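Local coordinates for protein helix-turn-helix transcriptional regulator (Pseudomonas aeruginosa, PDB 5XHX) that is a LuxR-family transcriptional regulator that probably binds DNA through a C-terminal helix-turn-helix domain, the present chain being its N-terminal ligand-binding domain, at residues Gln84-Arg92 / Phe100-Phe110. Numbering follows the deposited sequence.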
# COMPACT_ATOMS: atom_id res chain seq x y z
N GLN A 84 -15.22 -28.76 -5.70
CA GLN A 84 -15.60 -29.25 -4.37
C GLN A 84 -14.98 -28.43 -3.25
O GLN A 84 -15.16 -28.76 -2.06
CB GLN A 84 -15.18 -30.73 -4.21
CG GLN A 84 -15.74 -31.67 -5.33
CD GLN A 84 -14.88 -32.94 -5.52
OE1 GLN A 84 -14.23 -33.42 -4.58
NE2 GLN A 84 -14.91 -33.49 -6.73
N ASP A 85 -14.23 -27.39 -3.58
CA ASP A 85 -13.60 -26.56 -2.56
C ASP A 85 -14.67 -25.64 -2.00
O ASP A 85 -15.19 -24.78 -2.72
CB ASP A 85 -12.44 -25.78 -3.15
CG ASP A 85 -11.70 -24.90 -2.11
OD1 ASP A 85 -12.21 -24.72 -0.99
OD2 ASP A 85 -10.64 -24.37 -2.46
N PRO A 86 -15.02 -25.78 -0.72
CA PRO A 86 -16.03 -24.87 -0.13
C PRO A 86 -15.70 -23.40 -0.32
O PRO A 86 -16.61 -22.56 -0.41
CB PRO A 86 -16.06 -25.28 1.36
CG PRO A 86 -14.84 -26.10 1.60
CD PRO A 86 -14.47 -26.73 0.27
N PHE A 87 -14.42 -23.06 -0.45
CA PHE A 87 -14.06 -21.66 -0.65
C PHE A 87 -14.33 -21.19 -2.08
O PHE A 87 -14.59 -20.00 -2.29
CB PHE A 87 -12.61 -21.43 -0.25
CG PHE A 87 -12.40 -21.43 1.24
CD1 PHE A 87 -12.66 -20.28 1.98
CD2 PHE A 87 -12.01 -22.59 1.91
CE1 PHE A 87 -12.49 -20.27 3.36
CE2 PHE A 87 -11.85 -22.59 3.31
CZ PHE A 87 -12.09 -21.43 4.03
N TYR A 88 -14.29 -22.10 -3.06
CA TYR A 88 -14.75 -21.71 -4.39
C TYR A 88 -16.25 -21.48 -4.40
O TYR A 88 -16.74 -20.50 -4.96
CB TYR A 88 -14.39 -22.77 -5.43
CG TYR A 88 -15.23 -22.61 -6.69
CD1 TYR A 88 -14.99 -21.56 -7.58
CD2 TYR A 88 -16.29 -23.46 -6.95
CE1 TYR A 88 -15.76 -21.39 -8.72
CE2 TYR A 88 -17.09 -23.30 -8.12
CZ TYR A 88 -16.80 -22.26 -8.99
OH TYR A 88 -17.54 -22.05 -10.12
N GLN A 89 -17.00 -22.38 -3.77
CA GLN A 89 -18.45 -22.27 -3.79
C GLN A 89 -18.93 -20.99 -3.11
O GLN A 89 -19.87 -20.34 -3.57
CB GLN A 89 -19.08 -23.51 -3.15
CG GLN A 89 -18.91 -24.81 -3.97
CD GLN A 89 -19.64 -24.80 -5.34
OE1 GLN A 89 -20.56 -24.00 -5.58
NE2 GLN A 89 -19.25 -25.72 -6.24
N VAL A 90 -18.29 -20.60 -2.00
CA VAL A 90 -18.68 -19.36 -1.32
C VAL A 90 -18.36 -18.15 -2.20
O VAL A 90 -19.07 -17.13 -2.14
CB VAL A 90 -18.01 -19.29 0.07
CG1 VAL A 90 -16.63 -18.65 -0.02
CG2 VAL A 90 -18.89 -18.55 1.09
N SER A 91 -17.34 -18.23 -3.05
CA SER A 91 -17.08 -17.13 -3.97
C SER A 91 -18.20 -16.97 -5.00
O SER A 91 -18.41 -15.87 -5.51
CB SER A 91 -15.74 -17.33 -4.68
OG SER A 91 -15.84 -18.21 -5.80
N ARG A 92 -18.93 -18.04 -5.31
CA ARG A 92 -20.06 -17.92 -6.23
C ARG A 92 -21.32 -17.46 -5.53
O ARG A 92 -22.15 -16.78 -6.14
CB ARG A 92 -20.32 -19.27 -6.93
CG ARG A 92 -19.12 -19.86 -7.68
CD ARG A 92 -18.61 -18.94 -8.80
NE ARG A 92 -17.60 -17.98 -8.33
CZ ARG A 92 -17.11 -16.98 -9.06
NH1 ARG A 92 -17.55 -16.81 -10.32
NH2 ARG A 92 -16.19 -16.16 -8.55
N PHE A 100 -13.80 -15.47 5.28
CA PHE A 100 -14.52 -16.72 5.49
C PHE A 100 -13.66 -17.71 6.26
O PHE A 100 -12.47 -17.85 6.00
CB PHE A 100 -14.98 -17.30 4.14
CG PHE A 100 -16.01 -16.44 3.43
CD1 PHE A 100 -17.35 -16.47 3.82
CD2 PHE A 100 -15.63 -15.58 2.42
CE1 PHE A 100 -18.29 -15.66 3.18
CE2 PHE A 100 -16.57 -14.77 1.78
CZ PHE A 100 -17.89 -14.82 2.15
N HIS A 101 -14.28 -18.39 7.22
CA HIS A 101 -13.67 -19.42 8.04
C HIS A 101 -14.28 -20.77 7.68
O HIS A 101 -15.51 -20.89 7.60
CB HIS A 101 -13.87 -19.11 9.53
CG HIS A 101 -13.05 -19.95 10.46
ND1 HIS A 101 -13.30 -20.03 11.82
CD2 HIS A 101 -11.97 -20.74 10.24
CE1 HIS A 101 -12.42 -20.84 12.38
NE2 HIS A 101 -11.60 -21.28 11.45
N LEU A 102 -13.43 -21.77 7.47
CA LEU A 102 -13.83 -23.08 6.97
C LEU A 102 -15.12 -23.62 7.59
O LEU A 102 -16.08 -23.94 6.88
CB LEU A 102 -12.68 -24.08 7.19
CG LEU A 102 -13.01 -25.51 6.75
CD1 LEU A 102 -13.19 -25.56 5.21
CD2 LEU A 102 -11.93 -26.48 7.21
N ALA A 103 -15.16 -23.71 8.92
CA ALA A 103 -16.30 -24.32 9.61
C ALA A 103 -17.63 -23.65 9.28
O ALA A 103 -18.68 -24.31 9.30
CB ALA A 103 -16.08 -24.31 11.12
N ASP A 104 -17.62 -22.36 8.95
CA ASP A 104 -18.86 -21.65 8.65
C ASP A 104 -19.43 -21.92 7.25
O ASP A 104 -20.58 -21.56 6.99
CB ASP A 104 -18.65 -20.13 8.81
CG ASP A 104 -18.35 -19.71 10.26
OD1 ASP A 104 -18.81 -20.39 11.19
OD2 ASP A 104 -17.66 -18.68 10.45
N ILE A 105 -18.67 -22.54 6.34
CA ILE A 105 -19.04 -22.58 4.93
C ILE A 105 -19.09 -23.98 4.34
O ILE A 105 -19.37 -24.13 3.15
CB ILE A 105 -18.10 -21.71 4.08
CG1 ILE A 105 -16.70 -22.35 4.02
CG2 ILE A 105 -18.06 -20.26 4.61
CD1 ILE A 105 -15.75 -21.67 3.03
N VAL A 106 -18.79 -25.01 5.11
CA VAL A 106 -18.80 -26.36 4.56
C VAL A 106 -20.22 -26.89 4.45
O VAL A 106 -21.13 -26.49 5.19
CB VAL A 106 -17.91 -27.29 5.41
CG1 VAL A 106 -16.45 -26.99 5.17
CG2 VAL A 106 -18.25 -27.17 6.89
N SER A 107 -20.42 -27.80 3.50
CA SER A 107 -21.56 -28.70 3.50
C SER A 107 -21.29 -29.83 4.49
O SER A 107 -20.19 -29.99 5.00
CB SER A 107 -21.81 -29.28 2.11
OG SER A 107 -21.79 -28.26 1.12
N GLU A 108 -22.32 -30.64 4.75
CA GLU A 108 -22.15 -31.75 5.68
C GLU A 108 -21.34 -32.89 5.08
O GLU A 108 -20.58 -33.54 5.80
CB GLU A 108 -23.52 -32.24 6.16
CG GLU A 108 -24.15 -31.36 7.23
CD GLU A 108 -23.68 -31.72 8.63
OE1 GLU A 108 -24.35 -31.33 9.61
OE2 GLU A 108 -22.63 -32.41 8.76
N ASP A 109 -21.46 -33.12 3.76
CA ASP A 109 -20.67 -34.13 3.07
C ASP A 109 -19.31 -33.61 2.61
O ASP A 109 -18.70 -34.20 1.71
CB ASP A 109 -21.45 -34.67 1.86
CG ASP A 109 -21.61 -33.65 0.75
OD1 ASP A 109 -21.90 -34.06 -0.40
OD2 ASP A 109 -21.42 -32.44 1.00
N PHE A 110 -18.82 -32.52 3.21
CA PHE A 110 -17.49 -32.01 2.86
C PHE A 110 -16.43 -33.08 3.07
O PHE A 110 -15.60 -33.32 2.18
CB PHE A 110 -17.17 -30.75 3.69
CG PHE A 110 -15.73 -30.30 3.57
CD1 PHE A 110 -15.19 -29.97 2.33
CD2 PHE A 110 -14.93 -30.18 4.70
CE1 PHE A 110 -13.86 -29.55 2.22
CE2 PHE A 110 -13.62 -29.76 4.60
CZ PHE A 110 -13.07 -29.44 3.35
O HOH W 1 -19.32 -23.03 0.56
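Ile105 meets Phe87 with an extended end: at chi1 of 70° its CG1 sits flanked by the backbone N and C, and chi2 of 172° sets CD1 anti to CA, at full reach toward the Phe87 ring. In Phe87, chi1 of -74° puts the ring beside its own backbone N, across the path of that methyl. Ile105 CD1 stands 3.5 Å from the centroid of the Phe87 ring, nearly on the ring normal, a CH-pi contact over one face. The carbonyl O of Phe100 lies at the ring edge, 3.6 Å from Phe87 CE1. Leu102 CD1 reaches both Phe87 CE2 and Pro86 CG.

A second CH-pi contact has Val90 CG2 over a face of the Phe100 ring, displaced toward the rim and 3.6 Å from Phe100 CE1. Pro86 CD packs 3.5 Å from Phe110 CE1, and the proline ring lies crosswise to the Phe110 side chain.

No direct hydrogen bond joins the segments. One water donates to Pro86 O (2.9 Å) and to Ile105 O (2.8 Å), bridging the two backbones. Asp85 N-caps helix 86-92: its OD1 accepts from Phe87 N at 2.8 Å, and its OD2 bonds Tyr77 OH.

The contact packs helix 86-92 against the end of edge strand 98-101 and the short, weakly bonded helical turn at about 102-105. Phe87 also touches strand 127-134 next in the sheet, while Leu102 and Phe110 lean on helix 114-123.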